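Local coordinates for LS-24 (Lathyrus sativus, PDB 3LP9), which probably binds hemin as a monomer and spermine as a dimer, and may take part in the oxidative stress response and polyamine biosynthesis, at residues S12-N15 and N16-Y19; T45-R48 and D49-S53; D87-P90 and H91-K94. All coordinates share one frame; numbering follows the deposited sequence.

Interaction 1 of 3, residues S12-N15 and N16-Y19; sequences SSKN and NEAY
Ser12 and Glu17 face each other across the neck of a beta hairpin whose type II turn, Lys14 to Glu17, joins strands 6-11 and 17-22 in the first blade of the hemopexin-type propeller. Two backbone bonds define the hairpin end: Ser12 N gives its hydrogen to Glu17 O at 2.9 Å, and Glu17 N closes the turn on Lys14 O at 3.2 Å. Inside the loop, Ser12 OG accepts from Lys14 N at 3.1 Å, an ST turn. This is possible because OG lies anti to the serine's own backbone N (chi1 -176°), a rotation that also puts it beside Tyr19 CE2, 3.9 Å away. The Glu17 chain, extended beyond CG, lays its CD against Lys14 CB and crosses the lysine obliquely. Lys14, bent at chi3 (65°), stops with NZ 4.1 Å from Glu17 OE2, too far for a salt bridge, although the opposite charges should still attract. Water closes the gap: one molecule accepts from Lys14 NZ and donates to Glu17 OE1, while a second donates to OE2 and holds NZ only weakly. Replacing Glu17 by an alanine would probably leave Lys14 NZ without its nearby counter-charge, and the water joining Ser12 OG and Tyr19 OH without its carboxylate acceptor. Glu17 O also accepts from His181. That third water, between Ser12, Tyr19 and Glu17, sits 2.6 Å from Ser12 OG and 3.0 Å from Tyr19 OH, and donates to Glu17 OE1 at 3.1 Å.

Interaction 2 of 3, residues T45-R48 and D49-S53; sequences TPVR and DGFKS
Arg48 and Asp49 lie side by side and point the same way, yet their charged ends do not touch. From its CB, 3.3 Å from Asp49 N, the arginine places CG between its own backbone N and carbonyl carbon (chi1 67°), where CG runs beside the next residue and comes within 3.6 Å of Asp49 OD1. A bend at chi3 then carries the chain to partners beyond the turn: NE donates to Gly60 O, and NH2 forms the salt bridge to Asp24 OD2 that is the stronger claim on this guanidinium. NH1 remains 5.4 Å from Asp49 OD2, with the guanidinium and carboxylate planes 88° apart; a water in the guanidinium plane accepts from NH1 at 3.0 Å and donates to OD2. The same OD2 rests against the Pro46 ring, 3.4 Å from CG of that proline. On the backbone, Pro46 O takes two donors, Gly50 N at 2.8 Å and Asp49 N at 3.1 Å. Phe51 N bonds to Val47 O, which also lies at the edge of the phenylalanine ring, in its plane, while Val47 CG1 packs on Phe51 CD2 at 4.1 Å. Pro46 occupies the N-cap position and Phe51 is the first residue to leave helical angles, so the geometry is that of a single short helical turn, 47-50, entered directly from strand 43-46, the strand-to-helix step that recurs at 100-107 and 149-161 of this hemopexin fold.

Interaction 3 of 3, residues D87-P90 and H91-K94; sequences DYAP and HSKK
Between Ala89 and Lys93 the chain doubles back, bringing their CA atoms to 5.2 Å, with the end-to-end directions of 87-90 and 91-94 lying 139° apart. Ala89 has a positive phi (18°), unusual for a residue with a side chain, and Lys93 N reaches Ala89 O at 2.9 Å in a bond weakened by its angle. The methyl group of Ala89 points into the bend, where CB meets Ser92 OG at 3.3 Å and Lys94 N at 3.5 Å. Ser92 OG stands between its own backbone N and carbonyl carbon (chi1 74°), a rotation that lets it accept from Lys94 N at 3.1 Å as well as touch that methyl. At the start of the loop, Asp87 OD1 accepts from Ala89 N at 2.8 Å, the donor approaching nearly along the C-O axis of the carboxylate. Lys93 folds back on the turn: bent at chi2 and chi4, its chain passes Pro90 O with CD and CE, and NZ donates to His91 O at 3.2 Å from above the carbonyl plane. A second bond from NZ, to Pro90 O, is weak. Pro90 itself is buried and packs against Lys14 and Asn73. An Asx turn at Asp87 and an ST turn at Ser92 thus shape the two ends of a beta-hairpin loop, the one joining strands 82-87 and 96-98 in the second blade of the hemopexin propeller.

Interactions 1, 2 and 3 follow one another along the chain without overlap. The first two belong to one hemopexin repeat and reach the same beta-sheet, with centres about 18 Å apart; interaction 3, in the loop after strand 82-87 of the next blade, has its centre about 12 Å from those of the other two. Three aromatic residues join them: Tyr19 CD1 approaches Phe51 CZ at 4.0 Å, Phe51 CE1 approaches Tyr88 CB at 3.8 Å, and Tyr19 CE2 meets Tyr88 CD2 at 3.6 Å. A probable hydrogen bond, Ser13 N to Tyr88 OH at 3.0 Å, adds a polar tie. The side chains of Tyr19, Phe51 and Tyr88 thus pack together where the first two blades of the propeller meet.

Interaction 1 of 3, residues S12-N15 and N16-Y19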
loop_
_atom_site.group_PDB
_atom_site.type_symbol
_atom_site.label_atom_id
_atom_site.label_comp_id
_atom_site.label_asym_id
_atom_site.label_seq_id
_atom_site.Cartn_x
_atom_site.Cartn_y
_atom_site.Cartn_z
ATOM N N SER A 12 17.171 -16.570 8.038
ATOM C CA SER A 12 17.876 -15.594 8.877
ATOM C C SER A 12 19.375 -15.669 8.655
ATOM O O SER A 12 19.891 -16.710 8.278
ATOM C CB SER A 12 17.557 -15.814 10.339
ATOM O OG SER A 12 18.179 -14.805 11.121
ATOM N N SER A 13 20.074 -14.551 8.839
ATOM C CA SER A 13 21.574 -14.573 8.824
ATOM C C SER A 13 22.087 -15.333 10.054
ATOM O O SER A 13 23.249 -15.784 10.076
ATOM C CB SER A 13 22.161 -13.155 8.805
ATOM O OG SER A 13 21.686 -12.385 9.873
ATOM N N LYS A 14 21.240 -15.439 11.084
ATOM C CA LYS A 14 21.548 -16.253 12.259
ATOM C C LYS A 14 21.368 -17.730 11.921
ATOM O O LYS A 14 20.275 -18.164 11.545
ATOM C CB LYS A 14 20.669 -15.880 13.479
ATOM C CG LYS A 14 20.927 -14.447 14.009
ATOM C CD LYS A 14 20.172 -14.175 15.267
ATOM C CE LYS A 14 20.631 -15.051 16.397
ATOM N NZ LYS A 14 19.842 -14.622 17.598
ATOM N N ASN A 15 22.426 -18.510 12.108
ATOM C CA ASN A 15 22.423 -19.886 11.708
ATOM C C ASN A 15 21.203 -20.688 12.120
ATOM O O ASN A 15 20.782 -20.628 13.251
ATOM C CB ASN A 15 23.720 -20.509 12.176
ATOM C CG ASN A 15 23.875 -21.942 11.768
ATOM O OD1 ASN A 15 23.726 -22.817 12.604
ATOM N ND2 ASN A 15 24.246 -22.193 10.509
ATOM N N ASN A 16 20.621 -21.436 11.155
ATOM C CA ASN A 16 19.558 -22.416 11.416
ATOM C C ASN A 16 18.223 -21.822 11.873
ATOM O O ASN A 16 17.366 -22.528 12.354
ATOM C CB ASN A 16 20.044 -23.479 12.394
ATOM C CG ASN A 16 21.042 -24.445 11.785
ATOM O OD1 ASN A 16 21.394 -24.408 10.580
ATOM N ND2 ASN A 16 21.505 -25.332 12.608
ATOM N N GLU A 17 18.040 -20.512 11.655
ATOM C CA GLU A 17 16.799 -19.786 11.958
ATOM C C GLU A 17 16.125 -19.243 10.680
ATOM O O GLU A 17 16.815 -18.895 9.716
ATOM C CB GLU A 17 17.111 -18.627 12.924
ATOM C CG GLU A 17 17.634 -19.139 14.260
ATOM C CD GLU A 17 17.909 -18.063 15.256
ATOM O OE1 GLU A 17 17.261 -16.987 15.233
ATOM O OE2 GLU A 17 18.819 -18.321 16.091
ATOM N N ALA A 18 14.778 -19.191 10.709
ATOM C CA ALA A 18 13.986 -18.735 9.598
ATOM C C ALA A 18 12.698 -18.069 10.133
ATOM O O ALA A 18 12.193 -18.453 11.164
ATOM C CB ALA A 18 13.680 -19.870 8.697
ATOM N N TYR A 19 12.216 -17.025 9.438
ATOM C CA TYR A 19 10.958 -16.331 9.763
ATOM C C TYR A 19 9.828 -16.860 8.833
ATOM O O TYR A 19 9.996 -16.971 7.604
ATOM C CB TYR A 19 11.150 -14.806 9.579
ATOM C CG TYR A 19 12.183 -14.171 10.467
ATOM C CD1 TYR A 19 11.801 -13.557 11.674
ATOM C CD2 TYR A 19 13.540 -14.172 10.128
ATOM C CE1 TYR A 19 12.754 -12.926 12.530
ATOM C CE2 TYR A 19 14.496 -13.557 10.966
ATOM C CZ TYR A 19 14.085 -12.940 12.174
ATOM O OH TYR A 19 14.977 -12.393 13.074
HETATM O O HOH W 1 17.052 -14.507 13.399
HETATM O O HOH W 2 17.228 -14.978 17.235
HETATM O O HOH W 3 19.057 -17.628 18.985
#

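Interaction 2 of 3, residues T45-R48 and D49-S53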
loop_
_atom_site.group_PDB
_atom_site.type_symbol
_atom_site.label_atom_id
_atom_site.label_comp_id
_atom_site.label_asym_id
_atom_site.label_seq_id
_atom_site.Cartn_x
_atom_site.Cartn_y
_atom_site.Cartn_z
ATOM N N THR A 45 3.181 -13.965 16.608
ATOM C CA THR A 45 2.891 -12.619 17.060
ATOM C C THR A 45 2.789 -11.710 15.846
ATOM O O THR A 45 3.481 -11.923 14.837
ATOM C CB THR A 45 3.920 -12.188 18.151
ATOM O OG1 THR A 45 4.042 -10.767 18.214
ATOM C CG2 THR A 45 5.245 -12.726 17.824
ATOM N N PRO A 46 1.912 -10.685 15.931
ATOM C CA PRO A 46 1.754 -9.680 14.842
ATOM C C PRO A 46 3.035 -9.065 14.333
ATOM O O PRO A 46 3.946 -8.720 15.077
ATOM C CB PRO A 46 0.851 -8.627 15.449
ATOM C CG PRO A 46 0.052 -9.409 16.472
ATOM C CD PRO A 46 1.022 -10.392 17.075
ATOM N N VAL A 47 3.085 -8.958 13.017
ATOM C CA VAL A 47 4.159 -8.263 12.339
ATOM C C VAL A 47 4.275 -6.826 12.856
ATOM O O VAL A 47 5.400 -6.267 12.884
ATOM C CB VAL A 47 3.871 -8.248 10.814
ATOM C CG1 VAL A 47 5.023 -7.639 10.053
ATOM C CG2 VAL A 47 3.563 -9.727 10.362
ATOM N N ARG A 48 3.136 -6.252 13.278
ATOM C CA ARG A 48 3.110 -4.816 13.586
ATOM C C ARG A 48 3.789 -4.624 14.938
ATOM O O ARG A 48 4.319 -3.553 15.214
ATOM C CB ARG A 48 1.677 -4.270 13.638
ATOM C CG ARG A 48 0.882 -4.836 14.811
ATOM C CD ARG A 48 -0.549 -4.508 14.745
ATOM N NE ARG A 48 -1.093 -5.009 13.500
ATOM C CZ ARG A 48 -1.954 -6.018 13.395
ATOM N NH1 ARG A 48 -2.401 -6.633 14.497
ATOM N NH2 ARG A 48 -2.358 -6.406 12.182
ATOM N N ASP A 49 3.776 -5.700 15.749
ATOM C CA ASP A 49 4.308 -5.720 17.149
ATOM C C ASP A 49 5.753 -6.200 17.115
ATOM O O ASP A 49 6.621 -5.627 17.802
ATOM C CB ASP A 49 3.497 -6.625 18.085
ATOM C CG ASP A 49 2.092 -6.141 18.293
ATOM O OD1 ASP A 49 1.840 -4.929 18.241
ATOM O OD2 ASP A 49 1.217 -6.973 18.530
ATOM N N GLY A 50 6.014 -7.213 16.290
ATOM C CA GLY A 50 7.345 -7.764 16.170
ATOM C C GLY A 50 8.377 -6.908 15.492
ATOM O O GLY A 50 9.526 -6.868 15.914
ATOM N N PHE A 51 7.965 -6.299 14.381
ATOM C CA PHE A 51 8.806 -5.426 13.536
ATOM C C PHE A 51 8.197 -4.036 13.559
ATOM O O PHE A 51 7.496 -3.655 12.623
ATOM C CB PHE A 51 8.833 -5.924 12.073
ATOM C CG PHE A 51 9.390 -7.290 11.908
ATOM C CD1 PHE A 51 10.736 -7.502 11.731
ATOM C CD2 PHE A 51 8.561 -8.387 11.920
ATOM C CE1 PHE A 51 11.239 -8.806 11.578
ATOM C CE2 PHE A 51 9.044 -9.656 11.766
ATOM C CZ PHE A 51 10.407 -9.859 11.590
ATOM N N LYS A 52 8.424 -3.284 14.630
ATOM C CA LYS A 52 7.749 -2.011 14.799
ATOM C C LYS A 52 7.881 -1.008 13.663
ATOM O O LYS A 52 7.022 -0.162 13.543
ATOM C CB LYS A 52 8.107 -1.368 16.147
ATOM C CG LYS A 52 7.073 -1.761 17.210
ATOM C CD LYS A 52 7.621 -1.731 18.635
ATOM C CE LYS A 52 7.184 -3.018 19.381
ATOM N NZ LYS A 52 8.424 -3.728 19.836
ATOM N N SER A 53 8.977 -1.062 12.880
ATOM C CA SER A 53 9.127 -0.220 11.711
ATOM C C SER A 53 8.007 -0.465 10.655
ATOM O O SER A 53 7.772 0.376 9.783
ATOM C CB SER A 53 10.524 -0.381 11.100
ATOM O OG SER A 53 10.674 -1.476 10.215
HETATM O O HOH W 4 -1.520 -6.300 17.332
#

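Interaction 3 of 3, residues D87-P90 and H91-K94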
loop_
_atom_site.group_PDB
_atom_site.type_symbol
_atom_site.label_atom_id
_atom_site.label_comp_id
_atom_site.label_asym_id
_atom_site.label_seq_id
_atom_site.Cartn_x
_atom_site.Cartn_y
_atom_site.Cartn_z
ATOM N N ASP A 87 15.562 -4.202 6.942
ATOM C CA ASP A 87 16.620 -4.733 7.746
ATOM C C ASP A 87 15.910 -5.311 8.937
ATOM O O ASP A 87 15.347 -4.558 9.692
ATOM C CB ASP A 87 17.612 -3.665 8.199
ATOM C CG ASP A 87 18.842 -4.308 8.857
ATOM O OD1 ASP A 87 18.616 -5.007 9.898
ATOM O OD2 ASP A 87 19.986 -4.215 8.308
ATOM N N TYR A 88 15.897 -6.642 9.092
ATOM C CA TYR A 88 15.120 -7.253 10.174
ATOM C C TYR A 88 15.969 -7.426 11.451
ATOM O O TYR A 88 15.565 -8.119 12.353
ATOM C CB TYR A 88 14.524 -8.608 9.742
ATOM C CG TYR A 88 15.579 -9.603 9.261
ATOM C CD1 TYR A 88 15.947 -9.647 7.900
ATOM C CD2 TYR A 88 16.241 -10.460 10.154
ATOM C CE1 TYR A 88 16.915 -10.522 7.446
ATOM C CE2 TYR A 88 17.241 -11.348 9.699
ATOM C CZ TYR A 88 17.553 -11.377 8.360
ATOM O OH TYR A 88 18.501 -12.249 7.856
ATOM N N ALA A 89 17.145 -6.805 11.458
ATOM C CA ALA A 89 18.078 -6.761 12.586
ATOM C C ALA A 89 17.822 -7.838 13.621
ATOM O O ALA A 89 17.189 -7.554 14.663
ATOM C CB ALA A 89 17.999 -5.419 13.218
ATOM N N PRO A 90 18.285 -9.087 13.352
ATOM C CA PRO A 90 18.037 -10.224 14.248
ATOM C C PRO A 90 18.688 -10.178 15.628
ATOM O O PRO A 90 18.251 -10.909 16.507
ATOM C CB PRO A 90 18.578 -11.405 13.452
ATOM C CG PRO A 90 19.650 -10.874 12.686
ATOM C CD PRO A 90 19.139 -9.508 12.220
ATOM N N HIS A 91 19.723 -9.350 15.812
ATOM C CA HIS A 91 20.422 -9.203 17.088
ATOM C C HIS A 91 19.942 -7.964 17.863
ATOM O O HIS A 91 19.542 -8.079 19.015
ATOM C CB HIS A 91 21.941 -9.100 16.853
ATOM C CG HIS A 91 22.513 -10.248 16.071
ATOM N ND1 HIS A 91 22.766 -10.179 14.711
ATOM C CD2 HIS A 91 22.850 -11.502 16.451
ATOM C CE1 HIS A 91 23.233 -11.342 14.297
ATOM N NE2 HIS A 91 23.306 -12.153 15.335
ATOM N N SER A 92 20.003 -6.785 17.226
ATOM C CA SER A 92 19.623 -5.529 17.846
ATOM C C SER A 92 18.129 -5.367 17.977
ATOM O O SER A 92 17.695 -4.460 18.668
ATOM C CB SER A 92 20.171 -4.346 17.054
ATOM O OG SER A 92 19.449 -4.156 15.855
ATOM N N LYS A 93 17.345 -6.216 17.283
ATOM C CA LYS A 93 15.875 -6.105 17.269
ATOM C C LYS A 93 15.442 -4.715 16.763
ATOM O O LYS A 93 14.319 -4.255 17.024
ATOM C CB LYS A 93 15.284 -6.437 18.662
ATOM C CG LYS A 93 15.890 -7.697 19.343
ATOM C CD LYS A 93 15.892 -8.826 18.325
ATOM C CE LYS A 93 16.063 -10.244 18.925
ATOM N NZ LYS A 93 17.359 -10.381 19.609
ATOM N N LYS A 94 16.322 -4.043 16.018
ATOM C CA LYS A 94 16.005 -2.723 15.529
ATOM C C LYS A 94 15.753 -2.708 14.015
ATOM O O LYS A 94 16.541 -2.154 13.203
ATOM C CB LYS A 94 17.138 -1.789 15.872
ATOM C CG LYS A 94 16.726 -0.403 16.057
ATOM C CD LYS A 94 17.763 0.244 16.966
ATOM C CE LYS A 94 17.979 -0.727 18.086
ATOM N NZ LYS A 94 19.177 -0.314 18.904
#